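Local coordinates for protein mialostatin (Ixodes ricinus, PDB 6ZTK) that inhibits cysteine proteases, including the tick's own midgut cathepsins L, B and C and several host cathepsins, as a member of the cystatin family, at residues Y49-Q54 / L82-T87; S117-V122 / K128-Y133. One frame throughout, in Å; residues are numbered along the deposited sequence.

Contact 1 of 2, residues Y49-Q54 / L82-T87; sequences YAVSTQ and LKFTTT
Ala50 and Val51 rest on Phe84 and Thr86 in a small, wholly buried apolar contact between helix 41-52, towards its C-terminal part, and the inner side of strand 78-92, close to the centre of the chain. It buries 127 Å² and no hydrogen bond crosses it. Val51, modelled in two conformers, in one of them brings a single branch to the strand: CG1 lies 3.7 Å from CE1 of Phe84 and 4.0 Å from CG2 of Thr86. The valine meets the ring at a slant, and it and the threonine side chain run past each other in opposite senses. Phe84 has CG set between its own backbone N and carbonyl carbon (chi1 51°), a torsion that goes with a ring reaching from the strand toward the helix. The CB of Ala50 stands 4.3 Å from CZ, at the far end of that ring. This is the core of the cystatin fold, in which a five-stranded antiparallel sheet wraps round one helix. The same ring also packs on Cys115 of strand 113-122, and Val51 on Val64 of strand 60-74, so neighbouring strands share the interface. Where the helix gives way to the loop, side chains bond back to backbone carbonyls. Ser52 OG bonds to Tyr49 O (2.7 Å), and Ala50 O takes two donors, Thr53 N and Thr53 OG1. That hydroxyl oxygen in turn accepts an almost straight bond (172°) from Gln54 NE2, the oxygen lying in the plane of the amide, while the methyl CG2 of Thr53 lies over one face of the Tyr49 ring, toward its rim.

Contact 2 of 2, residues S117-V122 / K128-Y133; sequences SIIYTV and KRVLSY. With TRT (fragment of triton X-100), chain C.
Tyr120 and Leu131 turn their side chains to the same side of the hairpin, CB of the tyrosine meeting CD1 of the leucine at 3.8 Å. Leu131 CD1 also reaches Ile118 CG2, the two side chains crossing at a slant. The Triton fragment lies on this surface: its C16 sits 3.7 Å above the centre of one face of the Tyr120 ring, and its aromatic carbon C12 is 3.6 Å from Leu131 CD1. Its modelled overlap with one conformer of Arg129 is too short to be trusted. The antiparallel strands 113-122 and 127-136 are the last two of the cystatin sheet, and the turn between them corresponds to the second hairpin loop, which in other cystatins contacts the protease. Leu131 and Ser132 both stand opposite Ile118, a classic beta bulge; Ile118 O takes a 2.8 Å bond from Leu131 N and a weak one from Ser132 N. On the helix-facing side, Ser117 has its OG swung away from its backbone N (chi1 -179°), which carries it to Ser132 O (2.8 Å, in the carbonyl plane). Ile118 N approaches that same oxygen from well above the plane, and Tyr133 CD2 packs against Ser117 CB.

In the fold
Contacts 1 and 2 lie about 11 Å apart, centre to centre, and meet through the shared sheet and the helix. Strands 78-92 and 113-122 are neighbours, joined where Leu82 N lies 2.8 Å from Ser117 O, a probable hydrogen bond. The helix and the loop after it reach the edge strand 127-136: Gln54 OE1 packs 3.5 Å from Tyr133 CD1, and the Tyr49 ring makes a cation-pi contact with Lys128. Ala50, part of contact 1, also touches Ser117 of contact 2, so it belongs to the core under each contact. The Triton fragment lies on the other side of the hairpin, about 14 Å from the Ala50 side chain, where Trp33 and Gln73 complete the pocket formed with Tyr120, Arg129 and Leu131.

Contact 1 of 2, residues Y49-Q54 / L82-T87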
loop_
_atom_site.group_PDB
_atom_site.type_symbol
_atom_site.label_atom_id
_atom_site.label_comp_id
_atom_site.label_asym_id
_atom_site.label_seq_id
_atom_site.Cartn_x
_atom_site.Cartn_y
_atom_site.Cartn_z
ATOM N N TYR A 49 4.373 2.271 -0.841
ATOM C CA TYR A 49 5.216 2.180 0.364
ATOM C C TYR A 49 4.666 1.085 1.291
ATOM O O TYR A 49 5.376 0.219 1.780
ATOM C CB TYR A 49 5.393 3.503 1.086
ATOM C CG TYR A 49 6.142 3.297 2.354
ATOM C CD1 TYR A 49 7.498 2.989 2.361
ATOM C CD2 TYR A 49 5.486 3.385 3.575
ATOM C CE1 TYR A 49 8.177 2.769 3.568
ATOM C CE2 TYR A 49 6.168 3.196 4.760
ATOM C CZ TYR A 49 7.483 2.826 4.751
ATOM O OH TYR A 49 8.126 2.628 5.973
ATOM N N ALA A 50 3.350 1.112 1.549
ATOM C CA ALA A 50 2.743 0.169 2.483
ATOM C C ALA A 50 3.019 -1.250 2.021
ATOM O O ALA A 50 3.391 -2.114 2.788
ATOM C CB ALA A 50 1.254 0.445 2.586
ATOM N N VAL A 51 2.757 -1.569 0.739
ATOM C CA VAL A 51 2.936 -2.984 0.252
ATOM C C VAL A 51 4.406 -3.389 0.355
ATOM O O VAL A 51 4.656 -4.569 0.636
ATOM C CB VAL A 51 2.440 -3.279 -1.188
ATOM C CG1 VAL A 51 0.975 -2.975 -1.329
ATOM C CG2 VAL A 51 3.248 -2.688 -2.318
ATOM N N SER A 52 5.301 -2.435 0.239
ATOM C CA SER A 52 6.766 -2.746 0.285
ATOM C C SER A 52 7.146 -3.245 1.680
ATOM O O SER A 52 8.235 -3.850 1.799
ATOM C CB SER A 52 7.582 -1.587 -0.091
ATOM O OG SER A 52 7.775 -0.623 0.904
ATOM N N THR A 53 6.352 -2.969 2.715
ATOM C CA THR A 53 6.703 -3.346 4.116
ATOM C C THR A 53 6.217 -4.754 4.451
ATOM O O THR A 53 6.470 -5.243 5.572
ATOM C CB THR A 53 6.163 -2.306 5.104
ATOM O OG1 THR A 53 4.725 -2.459 5.168
ATOM C CG2 THR A 53 6.575 -0.901 4.795
ATOM N N GLN A 54 5.452 -5.443 3.568
ATOM C CA GLN A 54 4.747 -6.675 3.903
ATOM C C GLN A 54 5.458 -7.876 3.306
ATOM O O GLN A 54 5.375 -8.121 2.084
ATOM C CB GLN A 54 3.297 -6.526 3.506
ATOM C CG GLN A 54 2.630 -5.324 4.148
ATOM C CD GLN A 54 2.516 -5.485 5.655
ATOM O OE1 GLN A 54 1.924 -6.444 6.126
ATOM N NE2 GLN A 54 3.110 -4.583 6.377
ATOM N N LEU A 82 -5.519 4.123 3.829
ATOM C CA LEU A 82 -5.560 3.760 2.387
ATOM C C LEU A 82 -6.276 2.437 2.226
ATOM O O LEU A 82 -5.942 1.454 2.920
ATOM C CB LEU A 82 -4.133 3.654 1.874
ATOM C CG LEU A 82 -3.246 4.855 2.137
ATOM C CD1 LEU A 82 -1.830 4.548 1.614
ATOM C CD2 LEU A 82 -3.773 6.080 1.475
ATOM N N LYS A 83 -7.173 2.384 1.238
ATOM C CA LYS A 83 -7.811 1.116 0.855
ATOM C C LYS A 83 -7.500 0.819 -0.599
ATOM O O LYS A 83 -7.694 1.713 -1.399
ATOM C CB LYS A 83 -9.323 1.178 1.044
ATOM C CG LYS A 83 -10.017 -0.133 0.708
ATOM C CD LYS A 83 -11.545 0.051 0.777
ATOM C CE LYS A 83 -12.263 -1.224 0.387
ATOM N NZ LYS A 83 -13.738 -1.004 0.410
ATOM N N PHE A 84 -6.893 -0.317 -0.866
ATOM C CA PHE A 84 -6.385 -0.592 -2.214
ATOM C C PHE A 84 -6.398 -2.067 -2.497
ATOM O O PHE A 84 -6.311 -2.900 -1.591
ATOM C CB PHE A 84 -4.970 -0.001 -2.336
ATOM C CG PHE A 84 -4.021 -0.387 -1.245
ATOM C CD1 PHE A 84 -3.217 -1.522 -1.314
ATOM C CD2 PHE A 84 -3.975 0.402 -0.133
ATOM C CE1 PHE A 84 -2.380 -1.893 -0.274
ATOM C CE2 PHE A 84 -3.166 0.034 0.921
ATOM C CZ PHE A 84 -2.363 -1.107 0.847
ATOM N N THR A 85 -6.496 -2.429 -3.765
ATOM C CA THR A 85 -6.385 -3.831 -4.178
ATOM C C THR A 85 -4.926 -4.200 -4.460
ATOM O O THR A 85 -4.164 -3.313 -4.907
ATOM C CB THR A 85 -7.275 -4.118 -5.411
ATOM O OG1 THR A 85 -6.905 -3.189 -6.425
ATOM C CG2 THR A 85 -8.721 -3.989 -5.044
ATOM N N THR A 86 -4.557 -5.430 -4.218
ATOM C CA THR A 86 -3.208 -5.952 -4.446
ATOM C C THR A 86 -3.270 -7.245 -5.273
ATOM O O THR A 86 -4.322 -7.927 -5.311
ATOM C CB THR A 86 -2.399 -6.178 -3.154
ATOM O OG1 THR A 86 -2.975 -7.233 -2.385
ATOM C CG2 THR A 86 -2.331 -4.896 -2.353
ATOM N N THR A 87 -2.125 -7.644 -5.782
ATOM C CA THR A 87 -1.916 -8.949 -6.436
ATOM C C THR A 87 -0.427 -9.266 -6.310
ATOM O O THR A 87 0.341 -8.340 -6.019
ATOM C CB THR A 87 -2.389 -8.856 -7.897
ATOM O OG1 THR A 87 -2.623 -10.192 -8.385
ATOM C CG2 THR A 87 -1.486 -8.036 -8.750
#

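Contact 2 of 2, residues S117-V122 / K128-Y133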
loop_
_atom_site.group_PDB
_atom_site.type_symbol
_atom_site.label_atom_id
_atom_site.label_comp_id
_atom_site.label_asym_id
_atom_site.label_seq_id
_atom_site.Cartn_x
_atom_site.Cartn_y
_atom_site.Cartn_z
ATOM N N SER A 117 -4.577 0.035 5.001
ATOM C CA SER A 117 -3.315 0.320 5.723
ATOM C C SER A 117 -3.347 1.744 6.223
ATOM O O SER A 117 -3.769 2.624 5.487
ATOM C CB SER A 117 -2.137 0.091 4.815
ATOM O OG SER A 117 -0.908 0.333 5.486
ATOM N N ILE A 118 -2.945 1.934 7.497
ATOM C CA ILE A 118 -2.764 3.288 8.041
ATOM C C ILE A 118 -1.270 3.603 8.096
ATOM O O ILE A 118 -0.535 2.801 8.656
ATOM C CB ILE A 118 -3.421 3.423 9.405
ATOM C CG1 ILE A 118 -4.927 3.225 9.270
ATOM C CG2 ILE A 118 -3.083 4.768 9.975
ATOM C CD1 ILE A 118 -5.642 3.102 10.603
ATOM N N ILE A 119 -0.901 4.741 7.549
ATOM C CA ILE A 119 0.499 5.214 7.534
ATOM C C ILE A 119 0.569 6.504 8.351
ATOM O O ILE A 119 -0.178 7.458 8.070
ATOM C CB ILE A 119 0.996 5.409 6.116
ATOM C CG1 ILE A 119 0.878 4.105 5.326
ATOM C CG2 ILE A 119 2.427 5.905 6.131
ATOM C CD1 ILE A 119 1.417 4.274 3.963
ATOM N N TYR A 120 1.482 6.501 9.304
ATOM C CA TYR A 120 1.812 7.708 10.106
ATOM C C TYR A 120 2.969 8.430 9.429
ATOM O O TYR A 120 3.980 7.776 9.106
ATOM C CB TYR A 120 2.202 7.276 11.498
ATOM C CG TYR A 120 2.788 8.326 12.378
ATOM C CD1 TYR A 120 1.996 9.308 12.927
ATOM C CD2 TYR A 120 4.126 8.291 12.685
ATOM C CE1 TYR A 120 2.499 10.287 13.757
ATOM C CE2 TYR A 120 4.664 9.269 13.527
ATOM C CZ TYR A 120 3.845 10.252 14.062
ATOM O OH TYR A 120 4.381 11.183 14.921
ATOM N N THR A 121 2.861 9.724 9.230
ATOM C CA THR A 121 3.986 10.495 8.666
ATOM C C THR A 121 4.273 11.724 9.499
ATOM O O THR A 121 3.385 12.299 10.154
ATOM C CB THR A 121 3.695 10.920 7.226
ATOM O OG1 THR A 121 2.741 11.979 7.153
ATOM C CG2 THR A 121 3.210 9.778 6.371
ATOM N N VAL A 122 5.540 12.144 9.436
ATOM C CA VAL A 122 5.978 13.437 10.017
ATOM C C VAL A 122 6.666 14.167 8.870
ATOM O O VAL A 122 7.817 13.898 8.540
ATOM C CB VAL A 122 6.834 13.242 11.269
ATOM C CG1 VAL A 122 7.158 14.618 11.827
ATOM C CG2 VAL A 122 6.211 12.338 12.305
ATOM N N LYS A 128 7.968 8.116 7.656
ATOM C CA LYS A 128 6.762 7.384 7.237
ATOM C C LYS A 128 6.840 6.029 7.922
ATOM O O LYS A 128 7.912 5.371 7.884
ATOM C CB LYS A 128 6.644 7.032 5.747
ATOM C CG LYS A 128 6.666 8.110 4.703
ATOM C CD LYS A 128 6.489 7.495 3.318
ATOM C CE LYS A 128 7.555 6.511 2.911
ATOM N NZ LYS A 128 8.628 7.163 2.129
ATOM N N ARG A 129 5.740 5.602 8.551
ATOM C CA ARG A 129 5.685 4.335 9.294
ATOM C C ARG A 129 4.324 3.701 9.067
ATOM O O ARG A 129 3.310 4.349 9.298
ATOM C CB ARG A 129 5.874 4.557 10.799
ATOM C CG ARG A 129 5.612 3.344 11.675
ATOM C CD ARG A 129 5.751 3.768 13.129
ATOM N NE ARG A 129 5.531 2.721 14.108
ATOM C CZ ARG A 129 5.809 2.865 15.403
ATOM N NH1 ARG A 129 6.297 4.018 15.835
ATOM N NH2 ARG A 129 5.584 1.876 16.251
ATOM N N VAL A 130 4.332 2.450 8.644
ATOM C CA VAL A 130 3.059 1.702 8.563
ATOM C C VAL A 130 2.603 1.324 9.963
ATOM O O VAL A 130 3.330 0.592 10.652
ATOM C CB VAL A 130 3.196 0.457 7.682
ATOM C CG1 VAL A 130 1.912 -0.364 7.719
ATOM C CG2 VAL A 130 3.540 0.837 6.257
ATOM N N LEU A 131 1.433 1.784 10.366
ATOM C CA LEU A 131 0.883 1.392 11.695
ATOM C C LEU A 131 0.048 0.121 11.618
ATOM O O LEU A 131 -0.025 -0.625 12.592
ATOM C CB LEU A 131 0.013 2.518 12.225
ATOM C CG LEU A 131 0.684 3.862 12.467
ATOM C CD1 LEU A 131 -0.330 4.843 13.053
ATOM C CD2 LEU A 131 1.869 3.672 13.386
ATOM N N SER A 132 -0.621 -0.114 10.495
ATOM C CA SER A 132 -1.499 -1.272 10.345
ATOM C C SER A 132 -1.532 -1.674 8.867
ATOM O O SER A 132 -1.368 -0.792 8.008
ATOM C CB SER A 132 -2.897 -0.976 10.869
ATOM O OG SER A 132 -3.519 -0.020 10.102
ATOM N N TYR A 133 -1.787 -2.958 8.633
ATOM C CA TYR A 133 -1.968 -3.471 7.234
ATOM C C TYR A 133 -2.780 -4.732 7.358
ATOM O O TYR A 133 -2.297 -5.717 7.978
ATOM C CB TYR A 133 -0.600 -3.686 6.584
ATOM C CG TYR A 133 -0.660 -4.046 5.115
ATOM C CD1 TYR A 133 -1.041 -5.311 4.688
ATOM C CD2 TYR A 133 -0.236 -3.130 4.184
ATOM C CE1 TYR A 133 -1.045 -5.625 3.334
ATOM C CE2 TYR A 133 -0.209 -3.437 2.814
ATOM C CZ TYR A 133 -0.642 -4.676 2.416
ATOM O OH TYR A 133 -0.609 -4.972 1.060
HETATM O O24 TRT C . 5.622 2.106 19.543
HETATM C C23 TRT C . 6.128 3.140 18.750
HETATM C C22 TRT C . 6.033 2.688 17.313
HETATM O O21 TRT C . 5.309 3.642 16.540
HETATM C C20 TRT C . 3.900 3.435 16.505
HETATM C C19 TRT C . 3.196 4.697 16.955
HETATM O O18 TRT C . 3.594 5.790 16.136
HETATM C C17 TRT C . 3.338 7.072 16.721
HETATM C C16 TRT C . 1.974 7.623 16.328
HETATM O O15 TRT C . 1.061 6.540 16.107
HETATM C C12 TRT C . -0.295 6.787 16.122
HETATM C C13 TRT C . -0.864 7.922 15.569
HETATM C C14 TRT C . -2.241 8.103 15.609
HETATM C C11 TRT C . -1.111 5.823 16.676
HETATM C C10 TRT C . -2.481 6.002 16.681
HETATM C C9 TRT C . -3.083 7.147 16.183
HETATM C C6 TRT C . -4.599 7.370 16.323
HETATM C C8 TRT C . -4.640 8.209 17.601
HETATM C C7 TRT C . -5.421 6.104 16.609
HETATM C C5 TRT C . -5.220 8.307 15.254
HETATM C C1 TRT C . -5.555 7.850 13.818
HETATM C C2 TRT C . -6.854 7.055 13.840
HETATM C C4 TRT C . -4.452 6.983 13.242
HETATM C C3 TRT C . -5.721 9.081 12.920
#